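Local structure of bacteriocin (Streptococcus pyogenes, 2FU2) at residues A[35-40]-A[44-49]; A[9-14]-A[28-33]. The protein probably acts as a bacteriocin immunity protein, protecting the streptococcal cell that makes it against a bacteriocin. All coordinates share one frame; numbering follows the deposited sequence.

Overall arrangement
Both contacts use helix 24-40, which turns one part of its surface to helix 4-15 and another to helix 44-60. Interaction 2 (9-14 with 28-33) lies about 5 Å from the centre of the chain and is wholly apolar in its side chains, with three buried aliphatic residues meeting across it. Interaction 1 (35-40 with 44-49) lies about 10 Å from that centre, beside a tight interhelical turn, and mixes two buried leucines with the partly exposed, polar Gln36. The buried areas are nearly equal, 183 and 187 Å². Two leucine pairs, Leu37 with Leu11 and Leu46 with Leu33, join the contacts into continuous apolar packing.

Interaction 1. Residues A[35-40]-A[44-49]; sequences SQLEKE and SLLATK
Leu46 reaches from helix 44-60 to the end of helix 24-40 and sets CD1 against the amide of Gln36 and CD2 chiefly against Leu37. From CB the chain runs straight out, CG lying anti to the backbone N (chi1 179°), and at CG it forks. CD1 of Leu46 comes up to the amide end of Gln36, 3.8 Å from NE2. CD2 of Leu46 goes to the helix backbone itself, 3.7 Å from CA of Leu37, and also packs against that residue's CG at 3.8 Å. The two leucine side chains cross at about a right angle.

Gln36 comes from the opposite direction, its chain extended. Its CG methylene lies near CD2 of Leu46 and its amide group near CD1, while its polar end suits a partly exposed place; no hydrogen bond crosses here. Leucine suits position 46 because its branched end can serve two neighbours at once. On the other helix, Leu37 is buried and also touches Ile7, Leu8 and Leu11 of helix 4-15, and Met42 of the turn. Only three residues separate the two segments, and the packing is that of a helical hairpin, two consecutive antiparallel helices within an all-helical bundle.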
# COMPACT_ATOMS: atom_id res chain seq x y z
N SER A 35 6.82 4.66 5.57
CA SER A 35 7.66 5.31 6.58
C SER A 35 6.94 5.51 7.89
O SER A 35 7.56 5.42 8.96
CB SER A 35 8.17 6.66 6.12
OG SER A 35 8.66 6.53 4.80
N GLN A 36 5.65 5.83 7.84
CA GLN A 36 4.92 6.04 9.06
C GLN A 36 4.81 4.73 9.84
O GLN A 36 4.98 4.70 11.05
CB GLN A 36 3.56 6.65 8.76
CG GLN A 36 2.65 6.76 9.99
CD GLN A 36 1.22 7.29 9.66
OE1 GLN A 36 0.30 7.22 10.52
NE2 GLN A 36 1.03 7.81 8.43
N LEU A 37 4.53 3.65 9.12
CA LEU A 37 4.48 2.30 9.68
C LEU A 37 5.81 1.94 10.30
O LEU A 37 5.91 1.58 11.47
CB LEU A 37 4.23 1.29 8.57
CG LEU A 37 3.28 0.12 8.79
CD1 LEU A 37 3.55 -0.96 7.77
CD2 LEU A 37 3.33 -0.45 10.18
N GLU A 38 6.85 1.99 9.49
CA GLU A 38 8.16 1.68 10.01
C GLU A 38 8.45 2.44 11.30
O GLU A 38 8.94 1.86 12.27
CB GLU A 38 9.20 2.00 8.99
CG GLU A 38 10.52 1.37 9.29
CD GLU A 38 11.36 1.36 8.06
OE1 GLU A 38 11.03 2.15 7.13
OE2 GLU A 38 12.34 0.57 8.01
N LYS A 39 8.15 3.74 11.29
CA LYS A 39 8.47 4.62 12.40
C LYS A 39 7.56 4.32 13.60
O LYS A 39 8.05 3.86 14.61
CB LYS A 39 8.39 6.10 11.99
CG LYS A 39 8.31 7.11 13.18
CD LYS A 39 7.62 8.46 12.78
CE LYS A 39 6.20 8.25 12.17
NZ LYS A 39 5.71 9.29 11.18
N GLU A 40 6.25 4.55 13.48
CA GLU A 40 5.32 4.46 14.62
C GLU A 40 4.72 3.07 14.81
O GLU A 40 4.08 2.84 15.84
CB GLU A 40 4.14 5.42 14.43
CG GLU A 40 4.34 6.91 14.76
CD GLU A 40 3.17 7.82 14.24
OE1 GLU A 40 2.12 7.29 13.79
OE2 GLU A 40 3.31 9.06 14.31
N SER A 44 -5.13 1.48 13.32
CA SER A 44 -6.45 1.61 12.73
C SER A 44 -6.45 2.69 11.66
O SER A 44 -6.82 2.43 10.50
CB SER A 44 -7.38 2.08 13.85
OG SER A 44 -8.73 1.82 13.57
N LEU A 45 -6.02 3.89 12.06
CA LEU A 45 -5.91 5.02 11.17
C LEU A 45 -5.10 4.73 9.91
O LEU A 45 -5.56 4.98 8.79
CB LEU A 45 -5.27 6.15 11.93
CG LEU A 45 -5.60 7.51 11.36
CD1 LEU A 45 -7.11 7.72 11.37
CD2 LEU A 45 -4.89 8.59 12.20
N LEU A 46 -3.89 4.20 10.11
CA LEU A 46 -2.96 3.94 9.03
C LEU A 46 -3.53 2.86 8.07
O LEU A 46 -3.37 2.94 6.84
CB LEU A 46 -1.57 3.57 9.60
CG LEU A 46 -0.39 3.22 8.66
CD1 LEU A 46 -0.15 4.27 7.61
CD2 LEU A 46 0.88 3.05 9.43
N ALA A 47 -4.19 1.87 8.66
CA ALA A 47 -4.82 0.81 7.92
C ALA A 47 -5.78 1.47 6.94
O ALA A 47 -5.79 1.17 5.76
CB ALA A 47 -5.60 -0.10 8.89
N THR A 48 -6.57 2.39 7.49
CA THR A 48 -7.59 3.14 6.76
C THR A 48 -7.03 3.92 5.63
O THR A 48 -7.60 3.83 4.53
CB THR A 48 -8.33 4.04 7.69
OG1 THR A 48 -9.16 3.19 8.48
CG2 THR A 48 -9.28 4.96 6.92
N LYS A 49 -5.89 4.62 5.90
CA LYS A 49 -5.18 5.37 4.90
C LYS A 49 -4.61 4.51 3.79
O LYS A 49 -4.76 4.83 2.63
CB LYS A 49 -4.09 6.26 5.49
CG LYS A 49 -4.56 7.26 6.51
CD LYS A 49 -3.37 8.03 7.08
CE LYS A 49 -3.76 8.90 8.29
NZ LYS A 49 -5.08 9.67 8.15

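Interaction 2. Residues A[9-14]-A[28-33]; sequences DALSKV and QAIFEL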
# COMPACT_ATOMS: atom_id res chain seq x y z
N ASP A 9 6.38 -5.06 4.53
CA ASP A 9 6.95 -5.71 3.37
C ASP A 9 6.07 -5.64 2.10
O ASP A 9 6.58 -5.29 0.99
CB ASP A 9 7.33 -7.15 3.69
CG ASP A 9 8.54 -7.25 4.61
OD1 ASP A 9 9.20 -6.22 4.84
OD2 ASP A 9 8.80 -8.37 5.12
N ALA A 10 4.76 -5.96 2.25
CA ALA A 10 3.77 -5.74 1.22
C ALA A 10 3.76 -4.33 0.63
O ALA A 10 3.71 -4.19 -0.61
CB ALA A 10 2.35 -6.15 1.69
N LEU A 11 3.81 -3.30 1.46
CA LEU A 11 4.06 -1.91 0.93
C LEU A 11 5.31 -1.80 0.11
O LEU A 11 5.29 -1.09 -0.92
CB LEU A 11 4.20 -0.89 2.04
CG LEU A 11 2.83 -0.66 2.63
CD1 LEU A 11 2.87 -0.26 4.07
CD2 LEU A 11 2.06 0.41 1.78
N SER A 12 6.39 -2.48 0.53
CA SER A 12 7.67 -2.30 -0.15
C SER A 12 7.61 -2.96 -1.51
O SER A 12 8.19 -2.45 -2.49
CB SER A 12 8.85 -2.88 0.64
OG SER A 12 8.97 -2.12 1.83
N LYS A 13 6.94 -4.12 -1.54
CA LYS A 13 6.70 -4.87 -2.77
C LYS A 13 5.92 -4.03 -3.76
O LYS A 13 6.29 -3.93 -4.92
CB LYS A 13 5.94 -6.15 -2.47
CG LYS A 13 6.14 -7.18 -3.62
CD LYS A 13 5.16 -8.32 -3.56
CE LYS A 13 5.86 -9.52 -3.25
NZ LYS A 13 7.08 -9.39 -4.07
N VAL A 14 4.83 -3.42 -3.32
CA VAL A 14 4.10 -2.46 -4.16
C VAL A 14 4.98 -1.26 -4.62
O VAL A 14 5.07 -0.94 -5.84
CB VAL A 14 2.83 -1.94 -3.43
CG1 VAL A 14 2.26 -0.75 -4.15
CG2 VAL A 14 1.79 -3.08 -3.29
N GLN A 28 5.10 8.27 -3.90
CA GLN A 28 5.33 9.09 -2.70
C GLN A 28 4.36 8.71 -1.56
O GLN A 28 4.74 8.51 -0.42
CB GLN A 28 5.13 10.56 -3.06
CG GLN A 28 5.47 11.52 -1.91
CD GLN A 28 5.25 12.94 -2.31
OE1 GLN A 28 5.40 13.31 -3.50
NE2 GLN A 28 4.86 13.75 -1.35
N ALA A 29 3.10 8.63 -1.92
CA ALA A 29 2.07 8.12 -1.04
C ALA A 29 2.45 6.79 -0.38
O ALA A 29 2.45 6.66 0.88
CB ALA A 29 0.74 8.00 -1.80
N ILE A 30 2.77 5.79 -1.19
CA ILE A 30 3.19 4.50 -0.60
C ILE A 30 4.43 4.69 0.29
O ILE A 30 4.51 4.16 1.45
CB ILE A 30 3.46 3.40 -1.71
CG1 ILE A 30 2.16 3.07 -2.50
CG2 ILE A 30 4.21 2.16 -1.11
CD1 ILE A 30 1.05 2.48 -1.61
N PHE A 31 5.35 5.51 -0.20
CA PHE A 31 6.58 5.74 0.49
C PHE A 31 6.27 6.35 1.88
O PHE A 31 6.91 5.99 2.89
CB PHE A 31 7.50 6.63 -0.33
CG PHE A 31 8.61 7.21 0.49
CD1 PHE A 31 9.67 6.42 0.89
CD2 PHE A 31 8.54 8.54 0.92
CE1 PHE A 31 10.69 6.93 1.70
CE2 PHE A 31 9.58 9.09 1.73
CZ PHE A 31 10.65 8.27 2.12
N GLU A 32 5.29 7.24 1.95
CA GLU A 32 5.00 7.92 3.18
C GLU A 32 4.29 7.06 4.20
O GLU A 32 4.57 7.13 5.37
CB GLU A 32 4.20 9.18 2.93
CG GLU A 32 5.00 10.24 2.29
CD GLU A 32 4.30 11.61 2.24
OE1 GLU A 32 3.40 11.88 3.09
OE2 GLU A 32 4.67 12.44 1.36
N LEU A 33 3.33 6.29 3.74
CA LEU A 33 2.64 5.34 4.55
C LEU A 33 3.64 4.30 5.10
O LEU A 33 3.66 4.04 6.33
CB LEU A 33 1.52 4.68 3.72
CG LEU A 33 0.50 5.72 3.19
CD1 LEU A 33 -0.67 5.17 2.32
CD2 LEU A 33 -0.09 6.52 4.38
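Ile30 of helix 24-40 points into the face of helix 4-15 made by Leu11 and Val14, and the contact between the segments is built round its CG1, CG2 and CD1 carbons. Apolar packing dominates. CG2 of Ile30 lies 4.0 Å from CD2 of Leu11, and the CD1 methyl of the same isoleucine is 4.1 Å from that leucine methyl, so one branch of Leu11 meets both ends of Ile30. These two side chains run obliquely to each other. On the neighbouring turn, CG1 of Val14 approaches CG1 of Ile30 at 4.2 Å, the two chains crossing at about a right angle. A beta-branched isoleucine suits this place because CG1 and CG2 leave CB in different directions: CG2 stands anti to the backbone N and meets Leu11, while the CG1 branch (chi1 -63°) passes Val14 with CG1 and returns to Leu11 with its CD1 methyl. Valine is apolar and suits a buried position, where its CG1 alone reaches Ile30 within 4.2 Å.

Side chain also meets backbone. CG2 of Ile30 lies 3.4 Å from the carbonyl O of Leu11, a close van der Waals approach that agrees with the near passage of the helices, whose CA atoms of Leu11 and Ile30 are 6.6 Å apart.

No hydrogen bond crosses between the two segments; the polar side-chain bond here lies within helix 24-40. NE2 of Gln28 donates to OE2 of Glu32 one turn on, at 3.0 Å and nearly straight (171°); the acceptor lies in the amide plane, and both residues are exposed.

Around these three residues helices 44-60 and 67-78 close in: Leu53 of helix 44-60 touches Ile30, while Leu72 of helix 67-78 touches both Leu11 and Val14, placing the contact in the interior of the helical bundle.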